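Local coordinates for DUF6836 domain-containing protein (PDB 4PW1) that is of unknown function but folds into a nine-stranded antiparallel sheet wrapped by helices, assembles as a two-chain unit and is possibly a membrane-anchored lipoprotein, at residues 26-31 with 233-238; 126-131 with 220-225; 47-52 with 98-103. All coordinates share one frame; numbering follows the deposited sequence.

Contact 1. Residues 26-31 with 233-238; sequences LNLYPW and SMVLIY
Leu28 meets Val235 and Ile237 where the N-terminal strand 24-28 is laid over one face of the nine-stranded antiparallel sheet that defines this fold. Strand 24-28 is not one of those nine; it meets strand 233-239 of the sheet through side chains alone. The tight part is small and wholly apolar. Leu28 points at the sheet, its CG anti to the carbonyl carbon (chi1 -57°), which sets the fork above Val235. The two methyls part there: CD1 lies 4.0 Å from Val235 CG1, while CD2 is also 4.0 Å from Val235 CG2. Both branches of the valine are thus used, and the two side chains cross at about a right angle. Leu28 CD1 also reaches Ile237 CD1 at 4.1 Å. On strand 233-239, the alternation of side chains puts Val235 and Ile237 on this face and turns Leu236 to the other, where it packs on Val208 of helix 198-210. Tyr223 of the adjacent strand 221-227 touches both Leu28 and Val235 and closes the cluster on that side.

Away from this cluster, Asn27 and Tyr29 are partly exposed. Asn27 hydrogen-bonds through ND2 to Glu25 of the second subunit, and Asn27 and Leu28 pair in an antiparallel ladder with a strand of that chain, so the dimer interface runs alongside the buried leucine. Beyond Leu28 the chain leaves the strand in a type VIa beta turn, with a cis peptide bond before the buried Pro30. Pro30 CB sits 3.6 Å above the ring plane of Tyr29, over its centre, and the turn is closed by Trp31 N, which donates to Leu28 O at 2.8 Å.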
loop_
_atom_site.group_PDB
_atom_site.type_symbol
_atom_site.label_atom_id
_atom_site.label_comp_id
_atom_site.label_asym_id
_atom_site.label_seq_id
_atom_site.Cartn_x
_atom_site.Cartn_y
_atom_site.Cartn_z
ATOM N N LEU B 26 2.533 1.551 1.209
ATOM C CA LEU B 26 1.823 0.390 1.653
ATOM C C LEU B 26 1.632 0.489 3.158
ATOM O O LEU B 26 2.603 0.491 3.883
ATOM C CB LEU B 26 2.622 -0.865 1.293
ATOM C CG LEU B 26 2.025 -2.223 1.660
ATOM C CD1 LEU B 26 0.699 -2.432 0.948
ATOM C CD2 LEU B 26 2.993 -3.329 1.262
ATOM N N ASN B 27 0.389 0.593 3.612
ATOM C CA ASN B 27 0.092 0.587 5.021
ATOM C C ASN B 27 -0.530 -0.748 5.397
ATOM O O ASN B 27 -1.545 -1.138 4.826
ATOM C CB ASN B 27 -0.942 1.645 5.378
ATOM C CG ASN B 27 -0.431 3.054 5.202
ATOM O OD1 ASN B 27 0.715 3.354 5.468
ATOM N ND2 ASN B 27 -1.278 3.915 4.706
ATOM N N LEU B 28 0.049 -1.412 6.369
ATOM C CA LEU B 28 -0.552 -2.642 6.906
ATOM C C LEU B 28 -1.539 -2.337 8.020
ATOM O O LEU B 28 -1.375 -1.345 8.749
ATOM C CB LEU B 28 0.555 -3.554 7.419
ATOM C CG LEU B 28 1.624 -3.915 6.390
ATOM C CD1 LEU B 28 2.624 -4.871 7.031
ATOM C CD2 LEU B 28 1.002 -4.512 5.143
ATOM N N TYR B 29 -2.578 -3.141 8.100
ATOM C CA TYR B 29 -3.599 -3.012 9.125
ATOM C C TYR B 29 -2.889 -2.969 10.491
ATOM O O TYR B 29 -1.952 -3.737 10.726
ATOM C CB TYR B 29 -4.629 -4.148 9.025
ATOM C CG TYR B 29 -5.627 -4.122 10.179
ATOM C CD1 TYR B 29 -6.799 -3.341 10.108
ATOM C CD2 TYR B 29 -5.357 -4.832 11.356
ATOM C CE1 TYR B 29 -7.696 -3.297 11.156
ATOM C CE2 TYR B 29 -6.249 -4.796 12.415
ATOM C CZ TYR B 29 -7.399 -4.040 12.316
ATOM O OH TYR B 29 -8.211 -3.970 13.392
ATOM N N PRO B 30 -3.284 -2.036 11.370
ATOM C CA PRO B 30 -4.359 -1.066 11.286
ATOM C C PRO B 30 -3.873 0.369 10.999
ATOM O O PRO B 30 -4.611 1.322 11.246
ATOM C CB PRO B 30 -4.964 -1.125 12.701
ATOM C CG PRO B 30 -3.754 -1.271 13.568
ATOM C CD PRO B 30 -2.768 -2.113 12.748
ATOM N N TRP B 31 -2.677 0.509 10.449
ATOM C CA TRP B 31 -2.123 1.828 10.157
ATOM C C TRP B 31 -2.935 2.567 9.110
ATOM O O TRP B 31 -2.876 3.782 9.064
ATOM C CB TRP B 31 -0.630 1.759 9.814
ATOM C CG TRP B 31 0.133 1.244 11.005
ATOM C CD1 TRP B 31 0.500 -0.034 11.251
ATOM C CD2 TRP B 31 0.508 1.993 12.150
ATOM N NE1 TRP B 31 1.149 -0.114 12.454
ATOM C CE2 TRP B 31 1.157 1.119 13.029
ATOM C CE3 TRP B 31 0.362 3.330 12.519
ATOM C CZ2 TRP B 31 1.631 1.526 14.263
ATOM C CZ3 TRP B 31 0.883 3.746 13.727
ATOM C CH2 TRP B 31 1.503 2.848 14.576
ATOM N N SER B 233 -6.553 -11.832 7.136
ATOM C CA SER B 233 -5.300 -11.847 6.432
ATOM C C SER B 233 -4.159 -11.401 7.325
ATOM O O SER B 233 -4.348 -10.727 8.349
ATOM C CB SER B 233 -5.409 -10.990 5.143
ATOM O OG SER B 233 -5.466 -9.629 5.462
HETATM N N MSE B 234 -2.960 -11.775 6.919
HETATM C CA MSE B 234 -1.794 -11.409 7.672
HETATM C C MSE B 234 -0.629 -11.172 6.781
HETATM O O MSE B 234 -0.565 -11.686 5.662
HETATM C CB MSE B 234 -1.579 -12.511 8.700
HETATM C CG MSE B 234 -0.147 -12.562 9.155
HETATM SE SE MSE B 234 0.059 -13.930 10.577
HETATM C CE MSE B 234 -0.008 -15.235 9.309
ATOM N N VAL B 235 0.294 -10.348 7.270
ATOM C CA VAL B 235 1.583 -10.165 6.663
ATOM C C VAL B 235 2.642 -10.393 7.705
ATOM O O VAL B 235 2.546 -9.892 8.825
ATOM C CB VAL B 235 1.722 -8.739 6.102
ATOM C CG1 VAL B 235 3.092 -8.545 5.519
ATOM C CG2 VAL B 235 0.666 -8.478 5.078
ATOM N N LEU B 236 3.596 -11.253 7.369
ATOM C CA LEU B 236 4.800 -11.422 8.158
ATOM C C LEU B 236 5.907 -10.621 7.491
ATOM O O LEU B 236 6.111 -10.744 6.311
ATOM C CB LEU B 236 5.177 -12.895 8.231
ATOM C CG LEU B 236 4.228 -13.748 9.050
ATOM C CD1 LEU B 236 4.581 -15.228 8.913
ATOM C CD2 LEU B 236 4.308 -13.338 10.515
ATOM N N ILE B 237 6.610 -9.800 8.265
ATOM C CA ILE B 237 7.624 -8.902 7.753
ATOM C C ILE B 237 8.994 -9.500 7.968
ATOM O O ILE B 237 9.462 -9.616 9.121
ATOM C CB ILE B 237 7.568 -7.533 8.482
ATOM C CG1 ILE B 237 6.169 -6.944 8.353
ATOM C CG2 ILE B 237 8.635 -6.586 7.959
ATOM C CD1 ILE B 237 5.976 -5.729 9.228
ATOM N N TYR B 238 9.605 -9.925 6.868
ATOM C CA TYR B 238 10.876 -10.631 6.896
ATOM C C TYR B 238 12.023 -9.713 6.527
ATOM O O TYR B 238 11.953 -9.017 5.499
ATOM C CB TYR B 238 10.825 -11.810 5.944
ATOM C CG TYR B 238 12.025 -12.733 5.984
ATOM C CD1 TYR B 238 12.162 -13.685 7.001
ATOM C CD2 TYR B 238 12.980 -12.722 4.969
ATOM C CE1 TYR B 238 13.211 -14.571 7.011
ATOM C CE2 TYR B 238 14.045 -13.613 4.983
ATOM C CZ TYR B 238 14.155 -14.528 6.013
ATOM O OH TYR B 238 15.187 -15.432 6.035
#

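Contact 2. Residues 126-131 with 220-225; sequences DQALGK and NHIYAM
Ile222 drives a single methyl, CD1, against Ala128 and the backbone and CB of Leu129 on the helix at 126-131. That methyl lies 3.9 Å from Ala128 CB and equally 3.9 Å from Leu129 N, so it rests against the helix surface where the two residues join; Leu129 CB follows at 4.2 Å. With only a methyl on Ala128, the end of the isoleucine can come close to the helix backbone. The reach comes from an extended side chain: CG1 is anti to the carbonyl carbon (chi1 -62°) and CD1 continues the line away from the strand (chi2 174°).

Around this first shell, Met125 and Leu132 of the same helix also touch Ile222, and Ser215 of the outermost strand 214-218 packs on both Ile222 and Leu129. Helix 122-141 here lies against the end of the antiparallel sheet formed by strands 233-239, 221-227 and 214-218. Backbone hydrogen bonds to Tyr238 fix Ile222 from one neighbour, and those of Tyr223 with Leu216 bind the strand to the other. Ala128 in turn packs against Tyr238 and Pro240.

Farther out, Asn220 joins the start of the strand to the connection leading into the helix, its OD1 accepting from Ala120 N and its ND2 donating to Glu117 OE2 and the backbone Arg118 O.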
loop_
_atom_site.group_PDB
_atom_site.type_symbol
_atom_site.label_atom_id
_atom_site.label_comp_id
_atom_site.label_asym_id
_atom_site.label_seq_id
_atom_site.Cartn_x
_atom_site.Cartn_y
_atom_site.Cartn_z
ATOM N N ASP B 126 16.555 -12.301 -3.562
ATOM C CA ASP B 126 16.137 -13.546 -4.185
ATOM C C ASP B 126 16.518 -14.758 -3.318
ATOM O O ASP B 126 15.704 -15.653 -3.156
ATOM C CB ASP B 126 16.691 -13.694 -5.609
ATOM C CG ASP B 126 15.982 -12.784 -6.611
ATOM O OD1 ASP B 126 14.881 -12.233 -6.313
ATOM O OD2 ASP B 126 16.535 -12.611 -7.720
ATOM N N GLN B 127 17.742 -14.787 -2.803
ATOM C CA GLN B 127 18.176 -15.837 -1.878
ATOM C C GLN B 127 17.291 -15.877 -0.647
ATOM O O GLN B 127 16.934 -16.935 -0.185
ATOM C CB GLN B 127 19.619 -15.611 -1.418
ATOM C CG GLN B 127 20.663 -15.753 -2.504
ATOM C CD GLN B 127 21.947 -15.032 -2.144
ATOM O OE1 GLN B 127 22.294 -14.896 -0.970
ATOM N NE2 GLN B 127 22.651 -14.558 -3.153
ATOM N N ALA B 128 16.961 -14.708 -0.101
ATOM C CA ALA B 128 16.091 -14.644 1.096
ATOM C C ALA B 128 14.728 -15.243 0.785
ATOM O O ALA B 128 14.174 -16.008 1.575
ATOM C CB ALA B 128 15.915 -13.221 1.576
ATOM N N LEU B 129 14.196 -14.920 -0.383
ATOM C CA LEU B 129 12.923 -15.490 -0.773
ATOM C C LEU B 129 13.022 -17.023 -0.918
ATOM O O LEU B 129 12.124 -17.767 -0.468
ATOM C CB LEU B 129 12.415 -14.861 -2.044
ATOM C CG LEU B 129 11.043 -15.348 -2.494
ATOM C CD1 LEU B 129 9.980 -14.966 -1.489
ATOM C CD2 LEU B 129 10.696 -14.789 -3.866
ATOM N N GLY B 130 14.109 -17.509 -1.514
ATOM C CA GLY B 130 14.374 -18.950 -1.550
ATOM C C GLY B 130 14.415 -19.597 -0.157
ATOM O O GLY B 130 13.818 -20.636 0.068
ATOM N N LYS B 131 15.121 -18.997 0.784
ATOM C CA LYS B 131 15.196 -19.548 2.138
ATOM C C LYS B 131 13.779 -19.591 2.755
ATOM O O LYS B 131 13.367 -20.598 3.374
ATOM C CB LYS B 131 16.203 -18.744 2.987
ATOM C CG LYS B 131 16.421 -19.220 4.435
ATOM C CD LYS B 131 16.973 -20.654 4.554
ATOM C CE LYS B 131 17.439 -20.983 5.978
ATOM N NZ LYS B 131 16.490 -20.480 7.034
ATOM N N ASN B 220 13.070 -2.557 1.976
ATOM C CA ASN B 220 14.167 -3.446 2.345
ATOM C C ASN B 220 13.711 -4.718 3.097
ATOM O O ASN B 220 14.533 -5.443 3.614
ATOM C CB ASN B 220 15.261 -2.708 3.166
ATOM C CG ASN B 220 16.635 -3.393 3.076
ATOM O OD1 ASN B 220 17.052 -3.810 2.003
ATOM N ND2 ASN B 220 17.319 -3.540 4.206
ATOM N N HIS B 221 12.414 -5.001 3.078
ATOM C CA HIS B 221 11.870 -6.222 3.639
ATOM C C HIS B 221 11.108 -7.003 2.643
ATOM O O HIS B 221 10.669 -6.483 1.600
ATOM C CB HIS B 221 10.960 -5.876 4.815
ATOM C CG HIS B 221 11.700 -5.293 5.950
ATOM N ND1 HIS B 221 11.894 -3.940 6.090
ATOM C CD2 HIS B 221 12.372 -5.877 6.965
ATOM C CE1 HIS B 221 12.623 -3.715 7.163
ATOM N NE2 HIS B 221 12.927 -4.875 7.709
ATOM N N ILE B 222 10.941 -8.284 2.943
ATOM C CA ILE B 222 9.969 -9.101 2.236
ATOM C C ILE B 222 8.711 -9.206 3.082
ATOM O O ILE B 222 8.768 -9.551 4.299
ATOM C CB ILE B 222 10.513 -10.480 1.906
ATOM C CG1 ILE B 222 11.718 -10.333 0.985
ATOM C CG2 ILE B 222 9.435 -11.391 1.263
ATOM C CD1 ILE B 222 12.433 -11.651 0.720
ATOM N N TYR B 223 7.578 -8.928 2.443
ATOM C CA TYR B 223 6.249 -9.084 3.079
ATOM C C TYR B 223 5.660 -10.411 2.632
ATOM O O TYR B 223 5.348 -10.606 1.470
ATOM C CB TYR B 223 5.321 -7.929 2.693
ATOM C CG TYR B 223 5.593 -6.632 3.424
ATOM C CD1 TYR B 223 6.820 -6.326 3.928
ATOM C CD2 TYR B 223 4.608 -5.664 3.538
ATOM C CE1 TYR B 223 7.065 -5.130 4.585
ATOM C CE2 TYR B 223 4.847 -4.470 4.185
ATOM C CZ TYR B 223 6.075 -4.231 4.729
ATOM O OH TYR B 223 6.324 -3.047 5.326
ATOM N N ALA B 224 5.557 -11.342 3.565
ATOM C CA ALA B 224 5.003 -12.656 3.307
ATOM C C ALA B 224 3.536 -12.615 3.658
ATOM O O ALA B 224 3.176 -12.322 4.794
ATOM C CB ALA B 224 5.703 -13.671 4.170
HETATM N N MSE B 225 2.689 -12.921 2.697
HETATM C CA MSE B 225 1.279 -12.613 2.813
HETATM C C MSE B 225 0.483 -13.876 2.810
HETATM O O MSE B 225 0.712 -14.814 2.009
HETATM C CB MSE B 225 0.845 -11.705 1.646
HETATM C CG MSE B 225 1.576 -10.362 1.743
HETATM SE SE MSE B 225 1.667 -9.564 -0.089
HETATM C CE MSE B 225 0.008 -10.202 -0.826
#

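Contact 3. Residues 47-52 with 98-103; sequences VSFAAN and VNMALD
Met100, a selenomethionine, projects from strand 95-103 of the antiparallel sheet straight at helix 44-58, one of the helices packed around that sheet, and ends against Ala50 and Phe49. Its side chain starts with CG anti to the carbonyl carbon and runs out extended, then bends at its last torsion (chi3 50°), so that selenium and methyl both lie beside Ala50. SE stands 3.7 Å from Ala50 CB, and CE is 3.9 Å from Ala50 CA. The small alanine thus lets the long side chain rest directly on the helix backbone.

Phe49 approaches differently. Its CG is anti to the backbone N (chi1 175°), and its ring slants across the methionine, with Met100 CE 4.1 Å from Phe49 CE2. Leu107 of strand 106-114 touches both Phe49 and Met100, while Tyr196 meets the phenylalanine ring edge-to-face and Leu184 and Met188 of helix 173-190 also pack on it.

On the same helix, Asn52 folds back toward the preceding turn. Ser48 O accepts from Asn52 N and, from the opposite face of the carbonyl plane, from Asn52 ND2 at 2.8 Å, with an N-H...O angle of 145°.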
loop_
_atom_site.group_PDB
_atom_site.type_symbol
_atom_site.label_atom_id
_atom_site.label_comp_id
_atom_site.label_asym_id
_atom_site.label_seq_id
_atom_site.Cartn_x
_atom_site.Cartn_y
_atom_site.Cartn_z
ATOM N N VAL B 47 1.283 -1.176 28.577
ATOM C CA VAL B 47 2.697 -0.872 28.646
ATOM C C VAL B 47 3.542 -2.103 28.994
ATOM O O VAL B 47 4.520 -2.379 28.341
ATOM C CB VAL B 47 2.971 0.309 29.567
ATOM C CG1 VAL B 47 4.480 0.540 29.710
ATOM C CG2 VAL B 47 2.295 1.562 29.013
ATOM N N SER B 48 3.120 -2.870 30.002
ATOM C CA SER B 48 3.820 -4.060 30.385
ATOM C C SER B 48 3.888 -5.046 29.237
ATOM O O SER B 48 4.950 -5.600 28.939
ATOM C CB SER B 48 3.085 -4.691 31.593
ATOM O OG SER B 48 3.702 -5.898 31.841
ATOM N N PHE B 49 2.755 -5.273 28.573
ATOM C CA PHE B 49 2.740 -6.148 27.449
ATOM C C PHE B 49 3.695 -5.673 26.318
ATOM O O PHE B 49 4.403 -6.483 25.689
ATOM C CB PHE B 49 1.312 -6.294 26.913
ATOM C CG PHE B 49 1.236 -7.120 25.655
ATOM C CD1 PHE B 49 1.195 -8.489 25.715
ATOM C CD2 PHE B 49 1.217 -6.507 24.413
ATOM C CE1 PHE B 49 1.156 -9.258 24.558
ATOM C CE2 PHE B 49 1.182 -7.271 23.249
ATOM C CZ PHE B 49 1.159 -8.653 23.313
ATOM N N ALA B 50 3.701 -4.380 26.038
ATOM C CA ALA B 50 4.570 -3.836 24.990
ATOM C C ALA B 50 6.087 -3.981 25.342
ATOM O O ALA B 50 6.901 -4.320 24.482
ATOM C CB ALA B 50 4.230 -2.379 24.744
ATOM N N ALA B 51 6.459 -3.657 26.574
ATOM C CA ALA B 51 7.835 -3.888 27.054
ATOM C C ALA B 51 8.300 -5.329 26.846
ATOM O O ALA B 51 9.405 -5.582 26.330
ATOM C CB ALA B 51 7.967 -3.534 28.519
ATOM N N ASN B 52 7.456 -6.284 27.225
ATOM C CA ASN B 52 7.770 -7.684 27.002
ATOM C C ASN B 52 7.778 -8.065 25.492
ATOM O O ASN B 52 8.579 -8.879 25.037
ATOM C CB ASN B 52 6.792 -8.519 27.779
ATOM C CG ASN B 52 7.120 -8.516 29.263
ATOM O OD1 ASN B 52 8.073 -9.136 29.674
ATOM N ND2 ASN B 52 6.352 -7.820 30.037
ATOM N N VAL B 98 10.343 0.893 16.834
ATOM C CA VAL B 98 9.316 -0.048 17.183
ATOM C C VAL B 98 7.944 0.561 16.900
ATOM O O VAL B 98 7.653 1.684 17.335
ATOM C CB VAL B 98 9.349 -0.395 18.655
ATOM C CG1 VAL B 98 8.222 -1.360 19.025
ATOM C CG2 VAL B 98 10.687 -0.970 19.020
ATOM N N ASN B 99 7.108 -0.207 16.219
ATOM C CA ASN B 99 5.720 0.140 15.976
ATOM C C ASN B 99 4.835 -0.985 16.484
ATOM O O ASN B 99 5.144 -2.169 16.283
ATOM C CB ASN B 99 5.478 0.370 14.489
ATOM C CG ASN B 99 5.984 1.717 14.051
ATOM O OD1 ASN B 99 5.295 2.721 14.200
ATOM N ND2 ASN B 99 7.242 1.772 13.663
HETATM N N MSE B 100 3.731 -0.624 17.137
HETATM C CA MSE B 100 2.781 -1.601 17.596
HETATM C C MSE B 100 1.407 -1.076 17.565
HETATM O O MSE B 100 1.190 0.117 17.603
HETATM C CB MSE B 100 3.007 -2.015 19.083
HETATM C CG MSE B 100 4.382 -2.544 19.284
HETATM SE SE MSE B 100 4.625 -3.202 21.209
HETATM C CE MSE B 100 3.172 -4.199 21.315
ATOM N N ALA B 101 0.448 -1.984 17.505
ATOM C CA ALA B 101 -0.951 -1.591 17.618
ATOM C C ALA B 101 -1.764 -2.709 18.212
ATOM O O ALA B 101 -1.513 -3.889 17.937
ATOM C CB ALA B 101 -1.527 -1.216 16.284
ATOM N N LEU B 102 -2.785 -2.304 18.949
ATOM C CA LEU B 102 -3.794 -3.205 19.466
ATOM C C LEU B 102 -5.168 -2.759 19.027
ATOM O O LEU B 102 -5.460 -1.558 18.986
ATOM C CB LEU B 102 -3.747 -3.231 21.006
ATOM C CG LEU B 102 -2.493 -3.919 21.562
ATOM C CD1 LEU B 102 -1.380 -2.917 21.751
ATOM C CD2 LEU B 102 -2.845 -4.567 22.886
ATOM N N ASP B 103 -5.994 -3.755 18.716
ATOM C CA ASP B 103 -7.398 -3.572 18.415
ATOM C C ASP B 103 -8.210 -4.446 19.390
ATOM O O ASP B 103 -7.641 -5.054 20.280
ATOM C CB ASP B 103 -7.644 -3.855 16.925
ATOM C CG ASP B 103 -7.563 -5.346 16.528
ATOM O OD1 ASP B 103 -7.410 -6.232 17.380
ATOM O OD2 ASP B 103 -7.660 -5.633 15.303
#

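All three contacts reach the same antiparallel sheet. Contacts 1 and 2 lie on adjacent strands, 233-239 and 221-227, with centres about 14 Å apart; Leu236 N probably bonds to Ala224 O between them. Contact 3 uses strand 95-103 in the other half of the sheet, its centre about 16 Å from that of contact 1 and 25 Å from that of contact 2; contacts 2 and 3 lie on opposite sides of the chain's centre. Along the chain contact 3 closes before contact 2 opens, and contact 1 encloses both. Residues 26-31 tie the two halves together, touching strand 233-239 through Leu28 and strand 95-103 through Pro30, Trp31 and a probable hydrogen bond between Tyr29 OH and Asp103 OD2.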